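Local coordinates for protein phosphoacetylglucosamine mutase (Aspergillus lentulus, PDB 5O9X) that catalyses the interconversion of N-acetylglucosamine 6-phosphate and N-acetylglucosamine 1-phosphate, as a member of the phosphohexomutase family, at residues A[32-46]-A[67-80]. The protein carries 1 engineered substitution. Numbering follows the deposited sequence.
Sequences FRMKADLLNTVVYAV and TAAHNPAEDNGVKL. Unlike the reference sequence in segment 32-46: Lys35 (reference Arg). Engineered in segment 67-80: Ala69 (natural residue Ser). With G16 (1,6-di-O-phosphono-alpha-D-glucopyranose), chain B.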
# COMPACT_ATOMS: atom_id res chain seq x y z
N PHE A 32 -10.69 7.42 -5.45
CA PHE A 32 -12.02 7.00 -5.78
C PHE A 32 -12.01 5.50 -6.12
O PHE A 32 -11.11 5.04 -6.84
CB PHE A 32 -12.53 7.77 -7.00
CG PHE A 32 -12.56 9.28 -6.77
CD1 PHE A 32 -13.54 9.86 -5.94
CD2 PHE A 32 -11.60 10.09 -7.37
CE1 PHE A 32 -13.52 11.24 -5.71
CE2 PHE A 32 -11.60 11.49 -7.16
CZ PHE A 32 -12.58 12.05 -6.35
N ARG A 33 -12.99 4.78 -5.59
CA ARG A 33 -13.08 3.36 -5.79
C ARG A 33 -14.53 2.91 -5.65
O ARG A 33 -15.19 3.26 -4.67
CB ARG A 33 -12.21 2.68 -4.68
CG ARG A 33 -11.92 1.25 -5.04
CD ARG A 33 -10.91 0.72 -4.02
NE ARG A 33 -9.55 1.26 -4.13
CZ ARG A 33 -8.53 0.74 -3.36
NH1 ARG A 33 -8.76 -0.36 -2.59
NH2 ARG A 33 -7.27 1.20 -3.44
N MET A 34 -15.03 2.14 -6.59
CA MET A 34 -16.43 1.79 -6.61
C MET A 34 -16.68 0.77 -7.69
O MET A 34 -15.73 0.43 -8.44
CB MET A 34 -17.28 3.06 -6.89
CG MET A 34 -17.03 3.63 -8.27
SD MET A 34 -17.46 5.39 -8.37
CE MET A 34 -16.22 6.27 -7.41
N LYS A 35 -17.94 0.33 -7.84
CA LYS A 35 -18.29 -0.55 -8.95
C LYS A 35 -17.92 0.14 -10.27
O LYS A 35 -18.21 1.33 -10.45
CB LYS A 35 -19.78 -1.05 -8.91
CG LYS A 35 -19.97 -2.34 -9.67
CD LYS A 35 -21.39 -2.87 -9.50
CE LYS A 35 -21.81 -3.75 -10.69
NZ LYS A 35 -22.94 -4.61 -10.21
N ALA A 36 -17.29 -0.61 -11.18
CA ALA A 36 -16.61 -0.02 -12.35
C ALA A 36 -17.61 0.67 -13.27
O ALA A 36 -17.23 1.62 -13.97
CB ALA A 36 -15.83 -1.06 -13.12
N ASP A 37 -18.88 0.22 -13.27
CA ASP A 37 -19.87 0.90 -14.18
C ASP A 37 -20.21 2.34 -13.74
O ASP A 37 -20.84 3.09 -14.50
CB ASP A 37 -21.14 0.07 -14.44
CG ASP A 37 -21.90 -0.29 -13.16
OD1 ASP A 37 -21.54 0.18 -12.04
OD2 ASP A 37 -22.88 -1.07 -13.28
N LEU A 38 -19.80 2.73 -12.53
CA LEU A 38 -20.01 4.09 -12.03
C LEU A 38 -18.89 5.07 -12.34
O LEU A 38 -19.04 6.28 -12.07
CB LEU A 38 -20.21 4.10 -10.52
CG LEU A 38 -21.39 3.29 -10.01
CD1 LEU A 38 -21.41 3.22 -8.46
CD2 LEU A 38 -22.73 3.76 -10.62
N LEU A 39 -17.79 4.57 -12.91
CA LEU A 39 -16.55 5.32 -12.93
C LEU A 39 -16.28 6.32 -14.08
O LEU A 39 -15.40 7.17 -13.94
CB LEU A 39 -15.37 4.36 -12.78
CG LEU A 39 -15.17 4.02 -11.30
CD1 LEU A 39 -14.37 2.71 -11.24
CD2 LEU A 39 -14.45 5.18 -10.55
N ASN A 40 -17.00 6.27 -15.22
CA ASN A 40 -16.53 7.13 -16.33
C ASN A 40 -16.30 8.63 -15.97
O ASN A 40 -15.23 9.21 -16.27
CB ASN A 40 -17.54 7.07 -17.50
CG ASN A 40 -17.40 5.80 -18.32
OD1 ASN A 40 -16.48 4.97 -18.13
ND2 ASN A 40 -18.34 5.62 -19.20
N THR A 41 -17.30 9.27 -15.36
CA THR A 41 -17.20 10.72 -15.17
C THR A 41 -16.13 11.03 -14.11
O THR A 41 -15.48 12.08 -14.15
CB THR A 41 -18.54 11.35 -14.86
OG1 THR A 41 -19.05 10.92 -13.58
CG2 THR A 41 -19.57 10.98 -15.94
N VAL A 42 -15.96 10.10 -13.17
CA VAL A 42 -14.96 10.20 -12.12
C VAL A 42 -13.55 10.25 -12.71
O VAL A 42 -12.74 11.12 -12.39
CB VAL A 42 -15.06 9.02 -11.10
CG1 VAL A 42 -13.96 9.12 -10.07
CG2 VAL A 42 -16.35 9.10 -10.33
N VAL A 43 -13.25 9.27 -13.55
CA VAL A 43 -11.97 9.15 -14.19
C VAL A 43 -11.71 10.40 -15.08
O VAL A 43 -10.57 10.91 -15.17
CB VAL A 43 -11.91 7.80 -14.99
CG1 VAL A 43 -10.67 7.72 -15.86
CG2 VAL A 43 -11.97 6.60 -13.98
N TYR A 44 -12.77 10.82 -15.78
CA TYR A 44 -12.66 12.03 -16.62
C TYR A 44 -12.25 13.21 -15.73
O TYR A 44 -11.33 13.93 -16.05
CB TYR A 44 -14.01 12.32 -17.31
CG TYR A 44 -13.91 13.42 -18.31
CD1 TYR A 44 -13.33 13.18 -19.55
CD2 TYR A 44 -14.27 14.72 -17.96
CE1 TYR A 44 -13.17 14.21 -20.47
CE2 TYR A 44 -14.14 15.77 -18.89
CZ TYR A 44 -13.61 15.50 -20.13
OH TYR A 44 -13.44 16.54 -21.03
N ALA A 45 -12.91 13.37 -14.58
CA ALA A 45 -12.57 14.40 -13.59
C ALA A 45 -11.11 14.30 -13.11
O ALA A 45 -10.35 15.32 -12.99
CB ALA A 45 -13.50 14.29 -12.39
N VAL A 46 -10.70 13.07 -12.83
CA VAL A 46 -9.30 12.84 -12.43
C VAL A 46 -8.27 13.27 -13.52
O VAL A 46 -7.19 13.77 -13.16
CB VAL A 46 -9.09 11.37 -11.96
CG1 VAL A 46 -7.61 11.11 -11.72
CG2 VAL A 46 -9.84 11.13 -10.65
N THR A 67 -6.89 1.18 -10.69
CA THR A 67 -6.94 -0.06 -10.01
C THR A 67 -7.91 0.14 -8.84
O THR A 67 -8.07 1.25 -8.32
CB THR A 67 -5.50 -0.46 -9.42
OG1 THR A 67 -5.62 -1.72 -8.78
CG2 THR A 67 -4.97 0.55 -8.35
N ALA A 68 -8.53 -0.94 -8.44
CA ALA A 68 -9.16 -1.04 -7.11
C ALA A 68 -8.40 -2.02 -6.16
O ALA A 68 -8.95 -2.38 -5.11
CB ALA A 68 -10.66 -1.38 -7.21
N ALA A 69 -7.15 -2.41 -6.52
CA ALA A 69 -6.17 -3.04 -5.52
C ALA A 69 -6.71 -4.33 -4.86
O ALA A 69 -6.88 -5.31 -5.58
CB ALA A 69 -5.82 -1.99 -4.48
N HIS A 70 -7.07 -4.34 -3.54
CA HIS A 70 -7.55 -5.56 -2.88
C HIS A 70 -9.04 -5.86 -3.19
O HIS A 70 -9.52 -6.98 -2.89
CB HIS A 70 -7.44 -5.45 -1.31
CG HIS A 70 -8.57 -4.73 -0.66
ND1 HIS A 70 -8.58 -3.35 -0.50
CD2 HIS A 70 -9.74 -5.18 -0.14
CE1 HIS A 70 -9.70 -2.99 0.10
NE2 HIS A 70 -10.42 -4.08 0.32
N ASN A 71 -9.76 -4.86 -3.73
CA ASN A 71 -11.23 -5.01 -3.99
C ASN A 71 -11.62 -6.15 -4.96
O ASN A 71 -10.82 -6.57 -5.83
CB ASN A 71 -11.88 -3.71 -4.49
CG ASN A 71 -11.95 -2.62 -3.39
OD1 ASN A 71 -11.00 -2.45 -2.63
ND2 ASN A 71 -13.06 -1.87 -3.36
N PRO A 72 -12.89 -6.60 -4.84
CA PRO A 72 -13.33 -7.66 -5.77
C PRO A 72 -13.24 -7.13 -7.23
O PRO A 72 -13.21 -5.88 -7.47
CB PRO A 72 -14.82 -7.91 -5.35
CG PRO A 72 -14.84 -7.50 -3.85
CD PRO A 72 -13.96 -6.26 -3.82
N ALA A 73 -13.16 -8.07 -8.18
CA ALA A 73 -12.96 -7.79 -9.62
C ALA A 73 -13.96 -6.80 -10.22
O ALA A 73 -13.57 -6.12 -11.18
CB ALA A 73 -13.02 -9.13 -10.41
N GLU A 74 -15.21 -6.71 -9.71
CA GLU A 74 -16.21 -5.84 -10.35
C GLU A 74 -15.90 -4.36 -10.07
O GLU A 74 -16.46 -3.46 -10.71
CB GLU A 74 -17.63 -6.12 -9.80
CG GLU A 74 -17.77 -5.71 -8.32
CD GLU A 74 -19.18 -5.95 -7.74
OE1 GLU A 74 -20.13 -6.23 -8.51
OE2 GLU A 74 -19.32 -5.84 -6.50
N ASP A 75 -15.01 -4.09 -9.13
CA ASP A 75 -14.66 -2.66 -8.81
C ASP A 75 -13.51 -2.17 -9.68
O ASP A 75 -12.74 -2.95 -10.27
CB ASP A 75 -14.24 -2.50 -7.35
CG ASP A 75 -15.40 -2.67 -6.36
OD1 ASP A 75 -16.59 -2.72 -6.79
OD2 ASP A 75 -15.14 -2.73 -5.13
N ASN A 76 -13.35 -0.84 -9.76
CA ASN A 76 -12.12 -0.26 -10.21
C ASN A 76 -11.96 1.07 -9.48
O ASN A 76 -12.76 1.38 -8.55
CB ASN A 76 -12.02 -0.14 -11.76
CG ASN A 76 -10.58 -0.34 -12.25
OD1 ASN A 76 -9.64 -0.09 -11.48
ND2 ASN A 76 -10.38 -0.84 -13.52
N GLY A 77 -10.91 1.80 -9.79
CA GLY A 77 -10.66 3.02 -9.06
C GLY A 77 -9.52 3.75 -9.66
O GLY A 77 -8.87 3.30 -10.62
N VAL A 78 -9.22 4.90 -9.10
CA VAL A 78 -8.16 5.74 -9.72
C VAL A 78 -7.46 6.47 -8.63
O VAL A 78 -8.13 7.26 -7.91
CB VAL A 78 -8.69 6.86 -10.67
CG1 VAL A 78 -7.66 7.21 -11.68
CG2 VAL A 78 -9.91 6.46 -11.40
N LYS A 79 -6.17 6.13 -8.50
CA LYS A 79 -5.18 6.75 -7.58
C LYS A 79 -4.21 7.78 -8.20
O LYS A 79 -3.51 7.45 -9.19
CB LYS A 79 -4.29 5.64 -7.07
CG LYS A 79 -3.82 6.03 -5.69
CD LYS A 79 -3.05 4.93 -5.03
CE LYS A 79 -1.63 4.93 -5.53
NZ LYS A 79 -0.90 3.94 -4.70
N LEU A 80 -4.12 8.99 -7.62
CA LEU A 80 -3.11 9.96 -8.08
C LEU A 80 -1.70 9.83 -7.40
O LEU A 80 -1.59 9.56 -6.20
CB LEU A 80 -3.65 11.36 -8.05
CG LEU A 80 -4.76 11.44 -9.09
CD1 LEU A 80 -6.11 11.70 -8.40
CD2 LEU A 80 -4.38 12.53 -10.07
C1 G16 B . -6.05 0.67 0.74
C2 G16 B . -5.05 1.60 1.41
C3 G16 B . -4.53 0.97 2.74
C4 G16 B . -5.63 0.59 3.72
C5 G16 B . -6.60 -0.34 3.00
C6 G16 B . -7.90 -0.59 3.72
O1 G16 B . -5.39 -0.56 0.40
O2 G16 B . -3.93 1.98 0.55
O3 G16 B . -3.60 1.84 3.26
O4 G16 B . -5.17 -0.12 4.94
O5 G16 B . -7.11 0.25 1.78
O6 G16 B . -8.57 0.75 3.88
P G16 B . -10.05 0.80 4.53
O1P G16 B . -10.04 -0.00 5.86
O2P G16 B . -11.02 0.09 3.55
O3P G16 B . -10.48 2.28 4.65
P' G16 B . -5.29 -1.11 -1.13
O1X G16 B . -5.14 0.11 -2.07
O2X G16 B . -6.67 -1.76 -1.47
O3X G16 B . -4.26 -2.19 -1.17
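Met34 and Asn76 form an antiparallel hydrogen-bonded pair (Met34 N to Asn76 O 3.1 Å, Asn76 N to Met34 O 3.0 Å), joining outer strand 32-35 to strand 75-81 in the mixed sheet of phosphohexomutase domain I. Just past the strand ends, Ala36 N donates to Glu74 O of the type I turn Pro72-Asp75. Helix 40-56 packs on the face carrying Val78: Val43 CG2 presses tightly on Val78 CG2 (3.3 Å), while Val46 CG1 reaches Val78 CG1 and Leu80 CD1; Leu39 CD1 lies against Asn76 CB. From the other face Arg33 extends past Ala68 CB, CG anti to its N (chi1 -163°), and bends at chi3, bringing its guanidinium to the 1-phosphate of glucose 1,6-bisphosphate. Loop 67-74 carries the position of the family's phosphorylated serine, here the engineered Ala69, whose CB lies 3.1 Å from ligand O2X. Ala68 O sits over one guanidinium face, and Asn71 OD1 accepts from Arg33 NH1, a donor 47° out of the carbonyl plane, the amide turned 80° from the guanidinium; Asn71 ND2 donates to Asp75 OD2. Arg33 NH2 donates almost straight to ligand O1X; O2X, in the imidazole plane of His70, accepts from Arg33 NH1 (2.8 Å) and His70 ND1 (2.7 Å).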